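Local coordinates for protein peptidoglycan DD-endopeptidase ShyB (Vibrio cholerae, PDB 2GU1) that cleaves the peptide cross-links between peptidoglycan strands as a zinc-dependent DD-endopeptidase, probably letting new glycan be inserted as the cell wall expands, at residues A[125-128]-A[129-132]; A[184-187]-A[188-192]; A[37-41]-A[42-46]; A[70-73]-A[74-77]. One frame throughout, in Å; residues are numbered along the deposited sequence.

Interaction 1: residues A[125-128]-A[129-132]; sequences VANI and TQVM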
loop_
_atom_site.group_PDB
_atom_site.type_symbol
_atom_site.label_atom_id
_atom_site.label_comp_id
_atom_site.label_asym_id
_atom_site.label_seq_id
_atom_site.Cartn_x
_atom_site.Cartn_y
_atom_site.Cartn_z
ATOM N N VAL A 125 4.863 10.391 13.457
ATOM C CA VAL A 125 5.074 11.828 13.610
ATOM C C VAL A 125 4.842 12.512 12.264
ATOM O O VAL A 125 4.226 13.580 12.194
ATOM C CB VAL A 125 6.506 12.136 14.098
ATOM C CG1 VAL A 125 6.755 13.649 14.107
ATOM C CG2 VAL A 125 6.707 11.555 15.490
ATOM N N ALA A 126 5.332 11.889 11.194
ATOM C CA ALA A 126 5.158 12.433 9.853
ATOM C C ALA A 126 3.666 12.489 9.514
ATOM O O ALA A 126 3.171 13.500 9.019
ATOM C CB ALA A 126 5.889 11.572 8.844
ATOM N N ASN A 127 2.952 11.401 9.788
ATOM C CA ASN A 127 1.516 11.345 9.512
ATOM C C ASN A 127 0.815 12.472 10.267
ATOM O O ASN A 127 -0.026 13.182 9.712
ATOM C CB ASN A 127 0.946 9.978 9.935
ATOM C CG ASN A 127 -0.531 9.817 9.582
ATOM O OD1 ASN A 127 -1.060 10.528 8.721
ATOM N ND2 ASN A 127 -1.198 8.868 10.236
ATOM N N ILE A 128 1.179 12.646 11.531
ATOM C CA ILE A 128 0.585 13.692 12.357
ATOM C C ILE A 128 0.853 15.095 11.810
ATOM O O ILE A 128 -0.076 15.894 11.651
ATOM C CB ILE A 128 1.098 13.606 13.815
ATOM C CG1 ILE A 128 0.583 12.318 14.467
ATOM C CG2 ILE A 128 0.633 14.822 14.609
ATOM C CD1 ILE A 128 1.143 12.044 15.854
ATOM N N THR A 129 2.115 15.404 11.523
ATOM C CA THR A 129 2.442 16.730 11.006
ATOM C C THR A 129 1.775 16.967 9.654
ATOM O O THR A 129 1.378 18.090 9.342
ATOM C CB THR A 129 3.977 16.939 10.889
ATOM O OG1 THR A 129 4.559 15.884 10.119
ATOM C CG2 THR A 129 4.613 16.962 12.270
ATOM N N GLN A 130 1.635 15.904 8.867
ATOM C CA GLN A 130 0.994 15.990 7.554
ATOM C C GLN A 130 -0.476 16.370 7.712
ATOM O O GLN A 130 -0.945 17.332 7.115
ATOM C CB GLN A 130 1.096 14.645 6.830
ATOM C CG GLN A 130 0.259 14.548 5.562
ATOM C CD GLN A 130 -0.009 13.102 5.147
ATOM O OE1 GLN A 130 -0.595 12.320 5.908
ATOM N NE2 GLN A 130 0.413 12.742 3.937
ATOM N N VAL A 131 -1.196 15.607 8.529
ATOM C CA VAL A 131 -2.612 15.850 8.773
ATOM C C VAL A 131 -2.904 17.236 9.345
ATOM O O VAL A 131 -3.830 17.912 8.901
ATOM C CB VAL A 131 -3.196 14.792 9.748
ATOM C CG1 VAL A 131 -4.581 15.214 10.228
ATOM C CG2 VAL A 131 -3.260 13.435 9.060
ATOM N N MET A 132 -2.112 17.657 10.323
ATOM C CA MET A 132 -2.330 18.944 10.983
ATOM C C MET A 132 -1.633 20.169 10.381
ATOM O O MET A 132 -1.749 21.266 10.929
ATOM C CB MET A 132 -1.914 18.837 12.455
ATOM C CG MET A 132 -2.561 17.691 13.228
ATOM S SD MET A 132 -4.348 17.815 13.251
ATOM C CE MET A 132 -4.587 18.991 14.527
#
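The terminal amides of Asn127 and Gln130, one helical turn apart, are the flat groups of this contact, and their planes stand nearly perpendicular, 83° apart. Neither lies flat on the other; the two side chains slant across one another on the partly exposed flank of the helix. Beyond this crossing the Asn127 side chain runs alongside Val131 and points the same way. With CG of Asn127 anti to its backbone nitrogen (chi1 -176°), the amide is carried toward the next turn, where Val131 follows. Val131 CG2 also sits 3.3 Å from Asn127 O.

On another flank, Thr129 folds its hydroxyl back over the preceding turn. Its OG1 lies between the backbone nitrogen and carbonyl carbon (chi1 54°), which brings it 3.1 Å from Val125 O and 3.0 Å from Ala126 O. The single hydroxyl proton could serve either carbonyl. Val125 O already receives Thr129 N at 2.9 Å in an almost straight bond, and Thr129 CG2 comes down beside the same oxygen. Met132 makes the matching approach at the far end: its N binds Ile128 O at 3.0 Å while its CG lies 3.4 Å from that oxygen.

The side chain of Asn127 touches Ile167 of strand 160-173. Regular i to i+4 backbone bonding, with Ile128 and Met132 turned to the sheet, Val125 to helix 111-117 and Ala126 on the exposed side, marks an amphipathic alpha-helix, here laid against the antiparallel sheet of the Csd3-like second domain.

Interaction 2: residues A[184-187]-A[188-192]; sequences AEDG and RFYDR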
loop_
_atom_site.group_PDB
_atom_site.type_symbol
_atom_site.label_atom_id
_atom_site.label_comp_id
_atom_site.label_asym_id
_atom_site.label_seq_id
_atom_site.Cartn_x
_atom_site.Cartn_y
_atom_site.Cartn_z
ATOM N N ALA A 184 -12.183 9.540 10.149
ATOM C CA ALA A 184 -13.559 9.177 9.824
ATOM C C ALA A 184 -13.643 7.883 9.016
ATOM O O ALA A 184 -12.629 7.329 8.571
ATOM C CB ALA A 184 -14.231 10.311 9.046
ATOM N N GLU A 185 -14.879 7.436 8.821
ATOM C CA GLU A 185 -15.193 6.215 8.087
ATOM C C GLU A 185 -14.598 6.224 6.681
ATOM O O GLU A 185 -14.228 5.170 6.157
ATOM C CB GLU A 185 -16.720 6.050 8.017
ATOM C CG GLU A 185 -17.220 4.697 7.507
ATOM C CD GLU A 185 -17.033 4.521 6.013
ATOM O OE1 GLU A 185 -17.458 5.414 5.244
ATOM O OE2 GLU A 185 -16.465 3.487 5.606
ATOM N N ASP A 186 -14.491 7.411 6.080
ATOM C CA ASP A 186 -13.953 7.533 4.730
ATOM C C ASP A 186 -12.420 7.535 4.663
ATOM O O ASP A 186 -11.834 7.799 3.615
ATOM C CB ASP A 186 -14.529 8.787 4.040
ATOM C CG ASP A 186 -13.900 10.085 4.529
ATOM O OD1 ASP A 186 -13.287 10.091 5.617
ATOM O OD2 ASP A 186 -14.040 11.112 3.820
ATOM N N GLY A 187 -11.771 7.229 5.783
ATOM C CA GLY A 187 -10.319 7.183 5.795
ATOM C C GLY A 187 -9.585 8.512 5.829
ATOM O O GLY A 187 -8.371 8.550 5.625
ATOM N N ARG A 188 -10.303 9.605 6.080
ATOM C CA ARG A 188 -9.680 10.925 6.158
ATOM C C ARG A 188 -9.938 11.528 7.531
ATOM O O ARG A 188 -10.918 11.167 8.191
ATOM C CB ARG A 188 -10.256 11.870 5.093
ATOM C CG ARG A 188 -9.934 11.483 3.664
ATOM C CD ARG A 188 -10.355 12.586 2.703
ATOM N NE ARG A 188 -11.789 12.870 2.753
ATOM C CZ ARG A 188 -12.354 13.932 2.181
ATOM N NH1 ARG A 188 -11.602 14.802 1.522
ATOM N NH2 ARG A 188 -13.666 14.125 2.256
ATOM N N PHE A 189 -9.065 12.445 7.951
ATOM C CA PHE A 189 -9.208 13.130 9.239
ATOM C C PHE A 189 -10.048 14.396 9.087
ATOM O O PHE A 189 -9.849 15.157 8.140
ATOM C CB PHE A 189 -7.850 13.556 9.804
ATOM C CG PHE A 189 -7.113 12.461 10.508
ATOM C CD1 PHE A 189 -6.346 11.550 9.792
ATOM C CD2 PHE A 189 -7.198 12.336 11.895
ATOM C CE1 PHE A 189 -5.665 10.519 10.451
ATOM C CE2 PHE A 189 -6.522 11.309 12.561
ATOM C CZ PHE A 189 -5.755 10.402 11.835
ATOM N N TYR A 190 -10.955 14.614 10.034
ATOM C CA TYR A 190 -11.837 15.787 10.049
ATOM C C TYR A 190 -11.691 16.510 11.384
ATOM O O TYR A 190 -11.334 15.885 12.389
ATOM C CB TYR A 190 -13.304 15.359 9.915
ATOM C CG TYR A 190 -13.686 14.833 8.551
ATOM C CD1 TYR A 190 -14.505 15.585 7.698
ATOM C CD2 TYR A 190 -13.250 13.585 8.115
ATOM C CE1 TYR A 190 -14.877 15.102 6.448
ATOM C CE2 TYR A 190 -13.617 13.085 6.859
ATOM C CZ TYR A 190 -14.432 13.852 6.034
ATOM O OH TYR A 190 -14.802 13.373 4.801
ATOM N N ASP A 191 -11.951 17.816 11.405
ATOM C CA ASP A 191 -11.893 18.533 12.670
ATOM C C ASP A 191 -13.268 18.371 13.316
ATOM O O ASP A 191 -14.147 17.731 12.732
ATOM C CB ASP A 191 -11.535 20.020 12.493
ATOM C CG ASP A 191 -12.501 20.777 11.596
ATOM O OD1 ASP A 191 -13.702 20.439 11.546
ATOM O OD2 ASP A 191 -12.040 21.746 10.952
ATOM N N ARG A 192 -13.467 18.948 14.497
ATOM C CA ARG A 192 -14.744 18.800 15.200
ATOM C C ARG A 192 -15.955 19.372 14.481
ATOM O O ARG A 192 -17.082 18.943 14.738
ATOM C CB ARG A 192 -14.665 19.417 16.598
ATOM C CG ARG A 192 -13.466 18.966 17.412
ATOM C CD ARG A 192 -13.578 19.466 18.840
ATOM N NE ARG A 192 -14.604 18.726 19.555
ATOM C CZ ARG A 192 -14.355 17.747 20.419
ATOM N NH1 ARG A 192 -13.107 17.394 20.690
ATOM N NH2 ARG A 192 -15.359 17.107 20.993
#
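Asp186 holds Tyr190 and Arg188 together through its carboxylate. OD2 accepts Tyr190 OH at 2.6 Å and, from the opposite face of the carboxylate plane, Arg188 NE at 3.0 Å, the latter a salt bridge. The guanidinium meets OD2 with its edge, nearly in its own plane, although the two flat groups are turned 65° apart. Arg188 NH2 adds a weak bond to OD2 and gives a further one to Tyr190 OH, 2.9 Å away, so carboxylate, guanidinium and phenol form a closed triangle that should limit the rotation of all three. The second oxygen, Asp186 OD1, accepts Arg188 N at 3.1 Å from above the carboxylate plane. A chi1 of 76°, with CG between the backbone nitrogen and the carbonyl carbon, turns the carboxylate toward Arg188 N and the hydroxyl of Tyr190.

Next to this polar cluster the packing is also close: Ala184 CB touches Tyr190 CD2 at 3.5 Å, and Ala184 N gives a nearly straight 2.8 Å bond to Arg188 O. The chain reverses by a type I turn, closed by Gly187 N to Ala184 O at 2.9 Å, and Gly187 takes a positive phi of 77°, which completes a G1 bulge. The loose side is the outer corner of the turn, where Glu185 is exposed and directed away from the strand that follows.

The hairpin joins strand 179-183 to the short strand 189-191 at the margin of the sheet. Phe189 packs back on Ala181 and Leu183, Tyr190 pairs through its backbone with Phe182, and Asp186 O accepts the hydroxyl of Tyr274 from strand 274-281 of the peptidase region.

Interaction 3: residues A[37-41]-A[42-46]; sequences SVDLD and HLQLD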
loop_
_atom_site.group_PDB
_atom_site.type_symbol
_atom_site.label_atom_id
_atom_site.label_comp_id
_atom_site.label_asym_id
_atom_site.label_seq_id
_atom_site.Cartn_x
_atom_site.Cartn_y
_atom_site.Cartn_z
ATOM N N SER A 37 4.467 -14.259 -12.020
ATOM C CA SER A 37 3.285 -14.255 -12.879
ATOM C C SER A 37 1.978 -14.177 -12.105
ATOM O O SER A 37 1.097 -13.377 -12.430
ATOM C CB SER A 37 3.264 -15.506 -13.759
ATOM O OG SER A 37 2.134 -15.487 -14.617
ATOM N N VAL A 38 1.829 -15.015 -11.089
ATOM C CA VAL A 38 0.599 -14.983 -10.323
ATOM C C VAL A 38 0.564 -13.728 -9.446
ATOM O O VAL A 38 -0.515 -13.224 -9.131
ATOM C CB VAL A 38 0.430 -16.267 -9.458
ATOM C CG1 VAL A 38 1.537 -16.355 -8.427
ATOM C CG2 VAL A 38 -0.948 -16.274 -8.792
ATOM N N ASP A 39 1.735 -13.199 -9.082
ATOM C CA ASP A 39 1.772 -11.997 -8.244
ATOM C C ASP A 39 1.458 -10.693 -8.984
ATOM O O ASP A 39 1.388 -9.626 -8.370
ATOM C CB ASP A 39 3.120 -11.858 -7.531
ATOM C CG ASP A 39 2.993 -11.115 -6.204
ATOM O OD1 ASP A 39 2.010 -11.383 -5.472
ATOM O OD2 ASP A 39 3.865 -10.277 -5.885
ATOM N N LEU A 40 1.278 -10.776 -10.297
ATOM C CA LEU A 40 0.938 -9.594 -11.087
ATOM C C LEU A 40 -0.316 -8.940 -10.519
ATOM O O LEU A 40 -0.398 -7.724 -10.409
ATOM C CB LEU A 40 0.680 -9.987 -12.547
ATOM C CG LEU A 40 -0.089 -8.996 -13.441
ATOM C CD1 LEU A 40 0.659 -7.684 -13.528
ATOM C CD2 LEU A 40 -0.265 -9.609 -14.831
ATOM N N ASP A 41 -1.288 -9.762 -10.144
ATOM C CA ASP A 41 -2.555 -9.265 -9.620
ATOM C C ASP A 41 -2.592 -8.908 -8.140
ATOM O O ASP A 41 -3.639 -8.512 -7.624
ATOM C CB ASP A 41 -3.643 -10.285 -9.923
ATOM C CG ASP A 41 -3.809 -10.509 -11.405
ATOM O OD1 ASP A 41 -4.100 -9.519 -12.109
ATOM O OD2 ASP A 41 -3.633 -11.653 -11.872
ATOM N N HIS A 42 -1.455 -9.015 -7.463
ATOM C CA HIS A 42 -1.417 -8.725 -6.036
ATOM C C HIS A 42 -0.237 -7.851 -5.650
ATOM O O HIS A 42 -0.357 -6.985 -4.775
ATOM C CB HIS A 42 -1.372 -10.050 -5.280
ATOM C CG HIS A 42 -2.423 -11.015 -5.723
ATOM N ND1 HIS A 42 -3.745 -10.899 -5.349
ATOM C CD2 HIS A 42 -2.364 -12.068 -6.573
ATOM C CE1 HIS A 42 -4.455 -11.836 -5.948
ATOM N NE2 HIS A 42 -3.640 -12.559 -6.697
ATOM N N LEU A 43 0.894 -8.089 -6.315
ATOM C CA LEU A 43 2.145 -7.364 -6.096
ATOM C C LEU A 43 2.509 -7.284 -4.613
ATOM O O LEU A 43 2.845 -6.217 -4.097
ATOM C CB LEU A 43 2.063 -5.956 -6.709
ATOM C CG LEU A 43 1.834 -5.892 -8.229
ATOM C CD1 LEU A 43 1.604 -4.460 -8.647
ATOM C CD2 LEU A 43 3.034 -6.478 -8.972
ATOM N N GLN A 44 2.427 -8.428 -3.939
ATOM C CA GLN A 44 2.752 -8.520 -2.517
ATOM C C GLN A 44 4.259 -8.754 -2.322
ATOM O O GLN A 44 4.886 -8.188 -1.432
ATOM C CB GLN A 44 2.009 -9.702 -1.889
ATOM C CG GLN A 44 0.508 -9.751 -2.149
ATOM C CD GLN A 44 -0.285 -8.988 -1.120
ATOM O OE1 GLN A 44 -0.075 -7.795 -0.913
ATOM N NE2 GLN A 44 -1.214 -9.677 -0.463
ATOM N N LEU A 45 4.831 -9.598 -3.164
ATOM C CA LEU A 45 6.242 -9.952 -3.046
ATOM C C LEU A 45 7.252 -8.840 -3.318
ATOM O O LEU A 45 8.395 -8.921 -2.872
ATOM C CB LEU A 45 6.523 -11.177 -3.922
ATOM C CG LEU A 45 5.751 -12.407 -3.411
ATOM C CD1 LEU A 45 5.770 -13.516 -4.456
ATOM C CD2 LEU A 45 6.357 -12.885 -2.075
ATOM N N ASP A 46 6.839 -7.794 -4.026
ATOM C CA ASP A 46 7.751 -6.688 -4.308
ATOM C C ASP A 46 8.000 -5.836 -3.062
ATOM O O ASP A 46 8.992 -5.110 -2.982
ATOM C CB ASP A 46 7.186 -5.790 -5.406
ATOM C CG ASP A 46 7.680 -6.166 -6.781
ATOM O OD1 ASP A 46 7.359 -5.434 -7.730
ATOM O OD2 ASP A 46 8.386 -7.185 -6.921
#
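Asp39 turns its carboxylate forward along the chain, against the backbone of Gln44 and Leu45. Its CG stands roughly opposite the backbone nitrogen (chi1 -151°), which brings OD2 to 3.0 Å from Leu45 N, on the syn side of the carboxylate; OD1 receives a weak bond from Gln44 N and a stronger one from the hydroxyl of Tyr79. Leu45 lays CB against the same carboxylate, 3.4 Å from Asp39 OD2.

The carbonyl of Asp39 is gripped twice from different directions. Leu43 N approaches in the carbonyl plane with a short 2.6 Å bond, whereas His42 N, at 3.0 Å, comes from above that plane. Leu43 adopts a left-handed backbone conformation (phi 49°), and its CG settles 3.6 Å from Leu40 O.

His42 presents one ring face to Asp41, whose CB makes a CH-pi contact 4.1 Å from the ring centroid. At the edge of the ring, CD2 meets Val38 O at 3.4 Å, and Tyr89 stacks with this imidazole.

The arrangement is a tight turn after helix 29-38 of the LysM-like domain, held by the carbonyl and carboxylate of Asp39 and leading into the 3-10 segment at Leu45. It borders the catalytic site: the Asp41 side chain lies about 5 Å from those of the zinc ligands His232 and His313, consistent with a domain that partly covers the zinc centre in this conformation.

Interaction 4: residues A[70-73]-A[74-77]; sequences HMSI and VEKA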
loop_
_atom_site.group_PDB
_atom_site.type_symbol
_atom_site.label_atom_id
_atom_site.label_comp_id
_atom_site.label_asym_id
_atom_site.label_seq_id
_atom_site.Cartn_x
_atom_site.Cartn_y
_atom_site.Cartn_z
ATOM N N HIS A 70 4.778 -14.676 4.983
ATOM C CA HIS A 70 4.253 -14.192 6.255
ATOM C C HIS A 70 4.531 -12.693 6.384
ATOM O O HIS A 70 5.614 -12.291 6.819
ATOM C CB HIS A 70 4.918 -14.949 7.420
ATOM C CG HIS A 70 4.576 -16.409 7.463
ATOM N ND1 HIS A 70 3.385 -16.879 7.975
ATOM C CD2 HIS A 70 5.256 -17.497 7.027
ATOM C CE1 HIS A 70 3.344 -18.195 7.851
ATOM N NE2 HIS A 70 4.467 -18.595 7.277
ATOM N N MET A 71 3.561 -11.873 5.981
ATOM C CA MET A 71 3.702 -10.421 6.066
ATOM C C MET A 71 3.687 -9.983 7.528
ATOM O O MET A 71 4.325 -8.997 7.897
ATOM C CB MET A 71 2.569 -9.737 5.298
ATOM C CG MET A 71 2.723 -9.864 3.797
ATOM S SD MET A 71 1.173 -9.748 2.879
ATOM C CE MET A 71 0.731 -11.471 2.790
ATOM N N SER A 72 2.934 -10.713 8.343
ATOM C CA SER A 72 2.848 -10.449 9.781
ATOM C C SER A 72 2.317 -11.723 10.409
ATOM O O SER A 72 1.985 -12.670 9.700
ATOM C CB SER A 72 1.885 -9.294 10.089
ATOM O OG SER A 72 0.533 -9.721 10.036
ATOM N N ILE A 73 2.225 -11.754 11.733
ATOM C CA ILE A 73 1.720 -12.946 12.398
ATOM C C ILE A 73 0.210 -13.128 12.203
ATOM O O ILE A 73 -0.349 -14.145 12.593
ATOM C CB ILE A 73 2.065 -12.930 13.910
ATOM C CG1 ILE A 73 1.487 -11.685 14.584
ATOM C CG2 ILE A 73 3.583 -12.959 14.082
ATOM C CD1 ILE A 73 1.912 -11.530 16.040
ATOM N N VAL A 74 -0.442 -12.146 11.583
ATOM C CA VAL A 74 -1.875 -12.236 11.336
ATOM C C VAL A 74 -2.232 -12.135 9.851
ATOM O O VAL A 74 -3.408 -12.089 9.498
ATOM C CB VAL A 74 -2.664 -11.140 12.116
ATOM C CG1 VAL A 74 -2.502 -11.355 13.610
ATOM C CG2 VAL A 74 -2.185 -9.746 11.719
ATOM N N GLU A 75 -1.221 -12.111 8.985
ATOM C CA GLU A 75 -1.450 -12.003 7.547
ATOM C C GLU A 75 -0.403 -12.749 6.726
ATOM O O GLU A 75 0.800 -12.604 6.954
ATOM C CB GLU A 75 -1.460 -10.528 7.131
ATOM C CG GLU A 75 -2.461 -9.683 7.902
ATOM C CD GLU A 75 -2.427 -8.213 7.525
ATOM O OE1 GLU A 75 -3.289 -7.454 8.024
ATOM O OE2 GLU A 75 -1.543 -7.811 6.738
ATOM N N LYS A 76 -0.866 -13.537 5.761
ATOM C CA LYS A 76 0.035 -14.290 4.904
ATOM C C LYS A 76 -0.541 -14.536 3.511
ATOM O O LYS A 76 -1.743 -14.743 3.351
ATOM C CB LYS A 76 0.380 -15.631 5.559
ATOM C CG LYS A 76 -0.831 -16.493 5.867
ATOM C CD LYS A 76 -0.439 -17.757 6.619
ATOM C CE LYS A 76 -1.668 -18.583 6.981
ATOM N NZ LYS A 76 -1.316 -19.789 7.792
ATOM N N ALA A 77 0.341 -14.503 2.514
ATOM C CA ALA A 77 -0.008 -14.744 1.120
ATOM C C ALA A 77 0.485 -16.159 0.825
ATOM O O ALA A 77 1.650 -16.470 1.067
ATOM C CB ALA A 77 0.704 -13.741 0.216
#
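Glu75 O is gripped by two successive amides across the turn, Met71 N at 3.0 Å and Ser72 N at 3.2 Å. This is a classic beta bulge, set in the tight hairpin between strands 64-70 and 75-81 of the LysM-like domain. The two bonds differ in quality: Ser72 N lies in the carbonyl plane on a lone pair with an N-H...O angle of 161°, while the Met71 bond is weak and bent to 122°. Glu75 N returns a weak bond to Ser72 O, and the chain between them makes a type I turn.

Ser72 also secures the turn with its side chain. Its OG, swung between the backbone nitrogen and the carbonyl carbon (chi1 79°), accepts Val74 N at 3.0 Å in an ST turn. Val74 CG2 packs 3.2 Å from the same oxygen, and Glu75 lays its CB beside it on the face that Ser72 and Glu75 share.

His70 and Lys76 occupy the other face as a non-hydrogen-bonded pair. Their side chains run side by side in the same direction, the aliphatic part of the lysine along the imidazole, with Lys76 CD 4.0 Å from His70 CE1. The far nitrogen of that ring, NE2, is hydrogen-bonded to Glu55.

Ile73 and Val74 at the tip of the turn reach the second domain, touching Leu157 and Thr162. At the other end Met71, bent at its thioether, brings CE to 3.4 Å from Ala77 CB.

Overall arrangement
From the N terminus, interaction 3 comes first, shaping the exit from helix 29-38, and interaction 4 next, closing the turn between strands 64-70 and 75-81. Both belong to the LysM-like domain and touch where Gln44 NE2 lies 4.1 Å from Met71 SD. Interaction 1 follows within helix 122-132, and interaction 2 closes the loop between strands 179-183 and 189-191; these two meet in the second domain through Val131 CG2 and Phe189 CD1. All four are local and in series, none nested or crossing. Interactions 1 and 3 have centres about 31 Å apart, on opposite sides of the chain's centre, while residues 37-46, 184-187 and Asn127 also contact the peptidase region.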